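Local atomic coordinates of ORF10 (Moritella marina, PDB entry 6RIW), a protein that forms the ketosynthase-chain length factor didomain of a polyunsaturated fatty acid synthase and probably takes part in condensing acyl units during chain elongation. Residues Tyr591-Leu605 / Arg617-Ala631. Sequence-based numbering, arbitrary orientation.
Sequences YRGRVNLTTQIEDSL and REELTNIAKDGVASA
R594 reaches to the C-terminal end of helix 614-628, where its NH1 donates in the guanidinium plane to both D626 OD1 (2.9 Å, 163° at the hydrogen) and the main-chain O of A629 (2.9 Å). A water also joins R594 NH2 to D626 OD1. CB of K625 packs on one guanidinium face and the backbone N of A631 on the other, which, with the in-plane bonds, probably limits its rotation. CG anti to the backbone N (chi1 166°) and an extended chain carry the group there, across K625 at about a right angle. K625 inserts as a knob among R594, V595, L597 and T598, its NZ donating to T598 OG1 at 2.7 Å; D56 forms salt bridges with both R594 and K625. Without the guanidinium, as with an alanine here, D626 and D56 would probably each lose a cationic mate. L597 CD1 meets A624 CB at 4.0 Å. At the far end E602 OE2 lies over the R617 guanidinium, a long, purely electrostatic pair, while E602 OE1 salt-bridges K47. Helices 597-605 and 617-628 form a hairpin crossing at 131°, the preceding turn 591-595 nearly antiparallel to the second, within the second ketosynthase-like region and against helix 129-148 of the first.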
loop_
_atom_site.group_PDB
_atom_site.type_symbol
_atom_site.label_atom_id
_atom_site.label_comp_id
_atom_site.label_asym_id
_atom_site.label_seq_id
_atom_site.Cartn_x
_atom_site.Cartn_y
_atom_site.Cartn_z
ATOM N N TYR A 591 0.734 13.653 -11.259
ATOM C CA TYR A 591 0.903 14.831 -10.419
ATOM C C TYR A 591 2.303 15.428 -10.570
ATOM O O TYR A 591 2.457 16.638 -10.815
ATOM C CB TYR A 591 0.610 14.497 -8.959
ATOM C CG TYR A 591 0.860 15.698 -8.100
ATOM C CD1 TYR A 591 0.083 16.838 -8.241
ATOM C CD2 TYR A 591 1.906 15.714 -7.186
ATOM C CE1 TYR A 591 0.339 17.979 -7.486
ATOM C CE2 TYR A 591 2.163 16.838 -6.420
ATOM C CZ TYR A 591 1.374 17.964 -6.578
ATOM O OH TYR A 591 1.636 19.077 -5.823
ATOM N N ARG A 592 3.346 14.612 -10.413
ATOM C CA ARG A 592 4.682 15.126 -10.726
ATOM C C ARG A 592 4.819 15.419 -12.219
ATOM O O ARG A 592 5.561 16.332 -12.615
ATOM C CB ARG A 592 5.769 14.144 -10.269
ATOM C CG ARG A 592 7.178 14.711 -10.519
ATOM C CD ARG A 592 8.296 13.898 -9.884
ATOM N NE ARG A 592 9.578 14.503 -10.267
ATOM C CZ ARG A 592 10.716 14.361 -9.593
ATOM N NH1 ARG A 592 10.749 13.628 -8.494
ATOM N NH2 ARG A 592 11.823 14.962 -10.022
ATOM N N GLY A 593 4.106 14.668 -13.060
ATOM C CA GLY A 593 4.050 15.000 -14.473
ATOM C C GLY A 593 3.675 16.450 -14.716
ATOM O O GLY A 593 4.174 17.079 -15.652
ATOM N N ARG A 594 2.804 17.003 -13.870
ATOM C CA ARG A 594 2.496 18.434 -13.931
ATOM C C ARG A 594 3.579 19.279 -13.255
ATOM O O ARG A 594 4.121 20.226 -13.842
ATOM C CB ARG A 594 1.133 18.680 -13.274
ATOM C CG ARG A 594 0.817 20.151 -12.967
ATOM C CD ARG A 594 -0.164 20.363 -11.804
ATOM N NE ARG A 594 -0.066 21.765 -11.392
ATOM C CZ ARG A 594 -0.767 22.761 -11.926
ATOM N NH1 ARG A 594 -1.668 22.510 -12.857
ATOM N NH2 ARG A 594 -0.559 24.013 -11.519
ATOM N N VAL A 595 3.908 18.947 -12.020
ATOM C CA VAL A 595 4.734 19.829 -11.191
ATOM C C VAL A 595 6.109 20.039 -11.816
ATOM O O VAL A 595 6.651 21.157 -11.823
ATOM C CB VAL A 595 4.837 19.251 -9.772
ATOM C CG1 VAL A 595 5.970 19.887 -9.017
ATOM C CG2 VAL A 595 3.490 19.418 -9.036
ATOM N N ASN A 596 6.673 18.984 -12.395
ATOM C CA ASN A 596 8.054 19.036 -12.876
ATOM C C ASN A 596 8.207 19.919 -14.111
ATOM O O ASN A 596 9.334 20.318 -14.444
ATOM C CB ASN A 596 8.533 17.613 -13.163
ATOM C CG ASN A 596 9.998 17.411 -12.855
ATOM O OD1 ASN A 596 10.366 16.451 -12.175
ATOM N ND2 ASN A 596 10.858 18.282 -13.407
ATOM N N LEU A 597 7.104 20.263 -14.780
ATOM C CA LEU A 597 7.217 21.129 -15.945
ATOM C C LEU A 597 7.786 22.504 -15.585
ATOM O O LEU A 597 8.251 23.203 -16.481
ATOM C CB LEU A 597 5.861 21.270 -16.644
ATOM C CG LEU A 597 5.391 19.973 -17.322
ATOM C CD1 LEU A 597 3.938 20.123 -17.820
ATOM C CD2 LEU A 597 6.294 19.645 -18.474
ATOM N N THR A 598 7.747 22.896 -14.303
ATOM C CA THR A 598 8.437 24.102 -13.819
ATOM C C THR A 598 9.870 24.202 -14.344
ATOM O O THR A 598 10.264 25.203 -14.955
ATOM C CB THR A 598 8.458 24.110 -12.284
ATOM O OG1 THR A 598 7.130 24.318 -11.792
ATOM C CG2 THR A 598 9.366 25.228 -11.756
ATOM N N THR A 599 10.678 23.186 -14.085
ATOM C CA THR A 599 12.056 23.260 -14.541
ATOM C C THR A 599 12.216 22.712 -15.939
ATOM O O THR A 599 13.133 23.129 -16.655
ATOM C CB THR A 599 12.991 22.515 -13.576
ATOM O OG1 THR A 599 12.470 21.206 -13.304
ATOM C CG2 THR A 599 13.120 23.289 -12.266
ATOM N N GLN A 600 11.334 21.802 -16.370
ATOM C CA GLN A 600 11.432 21.317 -17.745
ATOM C C GLN A 600 11.223 22.444 -18.751
ATOM O O GLN A 600 11.964 22.542 -19.738
ATOM C CB GLN A 600 10.424 20.204 -18.000
ATOM C CG GLN A 600 10.812 18.920 -17.329
ATOM C CD GLN A 600 9.708 17.921 -17.442
ATOM O OE1 GLN A 600 8.875 17.819 -16.535
ATOM N NE2 GLN A 600 9.660 17.200 -18.575
ATOM N N ILE A 601 10.225 23.304 -18.521
ATOM C CA ILE A 601 9.962 24.384 -19.477
ATOM C C ILE A 601 11.031 25.465 -19.355
ATOM O O ILE A 601 11.505 26.002 -20.361
ATOM C CB ILE A 601 8.554 24.977 -19.265
ATOM C CG1 ILE A 601 7.464 23.920 -19.490
ATOM C CG2 ILE A 601 8.342 26.166 -20.194
ATOM C CD1 ILE A 601 7.228 23.589 -20.918
ATOM N N GLU A 602 11.436 25.794 -18.130
ATOM C CA GLU A 602 12.515 26.773 -17.971
ATOM C C GLU A 602 13.771 26.322 -18.710
ATOM O O GLU A 602 14.370 27.097 -19.471
ATOM C CB GLU A 602 12.810 27.018 -16.491
ATOM C CG GLU A 602 13.917 28.048 -16.273
ATOM C CD GLU A 602 14.226 28.301 -14.802
ATOM O OE1 GLU A 602 14.304 27.334 -14.005
ATOM O OE2 GLU A 602 14.413 29.485 -14.445
ATOM N N ASP A 603 14.170 25.058 -18.511
ATOM C CA ASP A 603 15.360 24.531 -19.179
ATOM C C ASP A 603 15.218 24.551 -20.693
ATOM O O ASP A 603 16.185 24.841 -21.410
ATOM C CB ASP A 603 15.644 23.103 -18.711
ATOM C CG ASP A 603 16.188 23.043 -17.298
ATOM O OD1 ASP A 603 16.497 24.114 -16.719
ATOM O OD2 ASP A 603 16.298 21.917 -16.758
ATOM N N SER A 604 14.036 24.202 -21.203
ATOM C CA SER A 604 13.813 24.197 -22.641
ATOM C C SER A 604 13.985 25.591 -23.231
ATOM O O SER A 604 14.657 25.766 -24.252
ATOM C CB SER A 604 12.405 23.668 -22.934
ATOM O OG SER A 604 12.389 22.258 -22.923
ATOM N N LEU A 605 13.324 26.583 -22.635
ATOM C CA LEU A 605 13.418 27.955 -23.134
ATOM C C LEU A 605 14.852 28.459 -23.104
ATOM O O LEU A 605 15.324 29.083 -24.067
ATOM C CB LEU A 605 12.540 28.873 -22.296
ATOM C CG LEU A 605 11.045 28.590 -22.425
ATOM C CD1 LEU A 605 10.347 29.329 -21.290
ATOM C CD2 LEU A 605 10.538 29.031 -23.800
ATOM N N ARG A 617 7.086 33.264 -19.276
ATOM C CA ARG A 617 7.496 31.894 -18.980
ATOM C C ARG A 617 6.549 31.243 -17.979
ATOM O O ARG A 617 6.226 30.054 -18.100
ATOM C CB ARG A 617 8.936 31.893 -18.447
ATOM C CG ARG A 617 9.427 30.548 -17.932
ATOM C CD ARG A 617 10.914 30.590 -17.600
ATOM N NE ARG A 617 11.150 31.081 -16.248
ATOM C CZ ARG A 617 11.863 32.167 -15.959
ATOM N NH1 ARG A 617 12.415 32.881 -16.936
ATOM N NH2 ARG A 617 12.022 32.540 -14.691
ATOM N N GLU A 618 6.091 32.006 -16.980
ATOM C CA GLU A 618 5.153 31.443 -16.007
ATOM C C GLU A 618 3.817 31.118 -16.650
ATOM O O GLU A 618 3.233 30.061 -16.374
ATOM C CB GLU A 618 4.958 32.396 -14.833
ATOM C CG GLU A 618 6.209 32.475 -13.955
ATOM C CD GLU A 618 6.047 33.396 -12.765
ATOM O OE1 GLU A 618 5.105 34.220 -12.781
ATOM O OE2 GLU A 618 6.874 33.303 -11.826
ATOM N N GLU A 619 3.334 32.002 -17.525
ATOM C CA GLU A 619 2.089 31.743 -18.238
ATOM C C GLU A 619 2.203 30.528 -19.153
ATOM O O GLU A 619 1.290 29.704 -19.204
ATOM C CB GLU A 619 1.691 32.969 -19.051
ATOM C CG GLU A 619 0.460 32.747 -19.911
ATOM C CD GLU A 619 -0.826 32.777 -19.092
ATOM O OE1 GLU A 619 -0.753 33.099 -17.878
ATOM O OE2 GLU A 619 -1.905 32.494 -19.665
ATOM N N LEU A 620 3.295 30.418 -19.911
ATOM C CA LEU A 620 3.496 29.238 -20.745
ATOM C C LEU A 620 3.551 27.968 -19.898
ATOM O O LEU A 620 2.958 26.937 -20.255
ATOM C CB LEU A 620 4.784 29.394 -21.548
ATOM C CG LEU A 620 5.139 28.238 -22.482
ATOM C CD1 LEU A 620 4.111 28.096 -23.573
ATOM C CD2 LEU A 620 6.510 28.497 -23.070
ATOM N N THR A 621 4.290 28.022 -18.790
ATOM C CA THR A 621 4.390 26.872 -17.892
ATOM C C THR A 621 3.021 26.500 -17.333
ATOM O O THR A 621 2.662 25.320 -17.293
ATOM C CB THR A 621 5.382 27.172 -16.767
ATOM O OG1 THR A 621 6.661 27.510 -17.340
ATOM C CG2 THR A 621 5.569 25.950 -15.890
ATOM N N ASN A 622 2.224 27.493 -16.947
ATOM C CA ASN A 622 0.904 27.211 -16.378
ATOM C C ASN A 622 -0.030 26.560 -17.394
ATOM O O ASN A 622 -0.842 25.695 -17.033
ATOM C CB ASN A 622 0.288 28.501 -15.847
ATOM C CG ASN A 622 0.886 28.920 -14.527
ATOM O OD1 ASN A 622 1.490 28.103 -13.822
ATOM N ND2 ASN A 622 0.736 30.197 -14.182
ATOM N N ILE A 623 0.066 26.960 -18.662
ATOM C CA ILE A 623 -0.770 26.358 -19.698
ATOM C C ILE A 623 -0.433 24.880 -19.858
ATOM O O ILE A 623 -1.326 24.028 -19.929
ATOM C CB ILE A 623 -0.605 27.103 -21.031
ATOM C CG1 ILE A 623 -1.133 28.540 -20.937
ATOM C CG2 ILE A 623 -1.326 26.353 -22.165
ATOM C CD1 ILE A 623 -0.661 29.367 -22.124
ATOM N N ALA A 624 0.861 24.566 -19.940
ATOM C CA ALA A 624 1.293 23.170 -20.055
ATOM C C ALA A 624 0.903 22.365 -18.818
ATOM O O ALA A 624 0.412 21.238 -18.944
ATOM C CB ALA A 624 2.808 23.107 -20.280
ATOM N N LYS A 625 1.126 22.923 -17.622
ATOM C CA LYS A 625 0.791 22.226 -16.379
ATOM C C LYS A 625 -0.690 21.868 -16.327
ATOM O O LYS A 625 -1.067 20.739 -15.967
ATOM C CB LYS A 625 1.152 23.100 -15.180
ATOM C CG LYS A 625 2.651 23.150 -14.846
ATOM C CD LYS A 625 2.827 24.032 -13.623
ATOM C CE LYS A 625 4.235 23.894 -13.025
ATOM N NZ LYS A 625 4.471 24.973 -12.018
ATOM N N ASP A 626 -1.554 22.837 -16.650
ATOM C CA ASP A 626 -2.992 22.595 -16.568
ATOM C C ASP A 626 -3.450 21.540 -17.562
ATOM O O ASP A 626 -4.475 20.884 -17.330
ATOM C CB ASP A 626 -3.752 23.898 -16.786
ATOM C CG ASP A 626 -3.645 24.840 -15.600
ATOM O OD1 ASP A 626 -3.125 24.418 -14.534
ATOM O OD2 ASP A 626 -4.070 26.012 -15.730
ATOM N N GLY A 627 -2.696 21.340 -18.644
ATOM C CA GLY A 627 -3.001 20.254 -19.550
ATOM C C GLY A 627 -2.796 18.888 -18.924
ATOM O O GLY A 627 -3.527 17.944 -19.235
ATOM N N VAL A 628 -1.816 18.763 -18.032
ATOM C CA VAL A 628 -1.439 17.454 -17.496
ATOM C C VAL A 628 -2.297 17.064 -16.298
ATOM O O VAL A 628 -2.761 15.918 -16.193
ATOM C CB VAL A 628 0.057 17.448 -17.130
ATOM C CG1 VAL A 628 0.408 16.127 -16.434
ATOM C CG2 VAL A 628 0.889 17.633 -18.383
ATOM N N ALA A 629 -2.497 17.982 -15.359
ATOM C CA ALA A 629 -3.194 17.648 -14.116
ATOM C C ALA A 629 -3.535 18.941 -13.401
ATOM O O ALA A 629 -2.921 19.972 -13.654
ATOM C CB ALA A 629 -2.330 16.765 -13.198
ATOM N N SER A 630 -4.487 18.862 -12.475
ATOM C CA SER A 630 -4.822 20.007 -11.639
ATOM C C SER A 630 -3.798 20.163 -10.525
ATOM O O SER A 630 -3.151 19.198 -10.109
ATOM C CB SER A 630 -6.217 19.841 -11.031
ATOM O OG SER A 630 -7.184 19.660 -12.053
ATOM N N ALA A 631 -3.640 21.395 -10.053
ATOM C CA ALA A 631 -2.767 21.643 -8.914
ATOM C C ALA A 631 -3.291 20.916 -7.680
ATOM O O ALA A 631 -4.492 20.661 -7.553
ATOM C CB ALA A 631 -2.670 23.138 -8.624
HETATM O O HOH W 1 -1.663 26.314 -13.071
HETATM O O HOH W 2 8.955 27.490 -16.047
#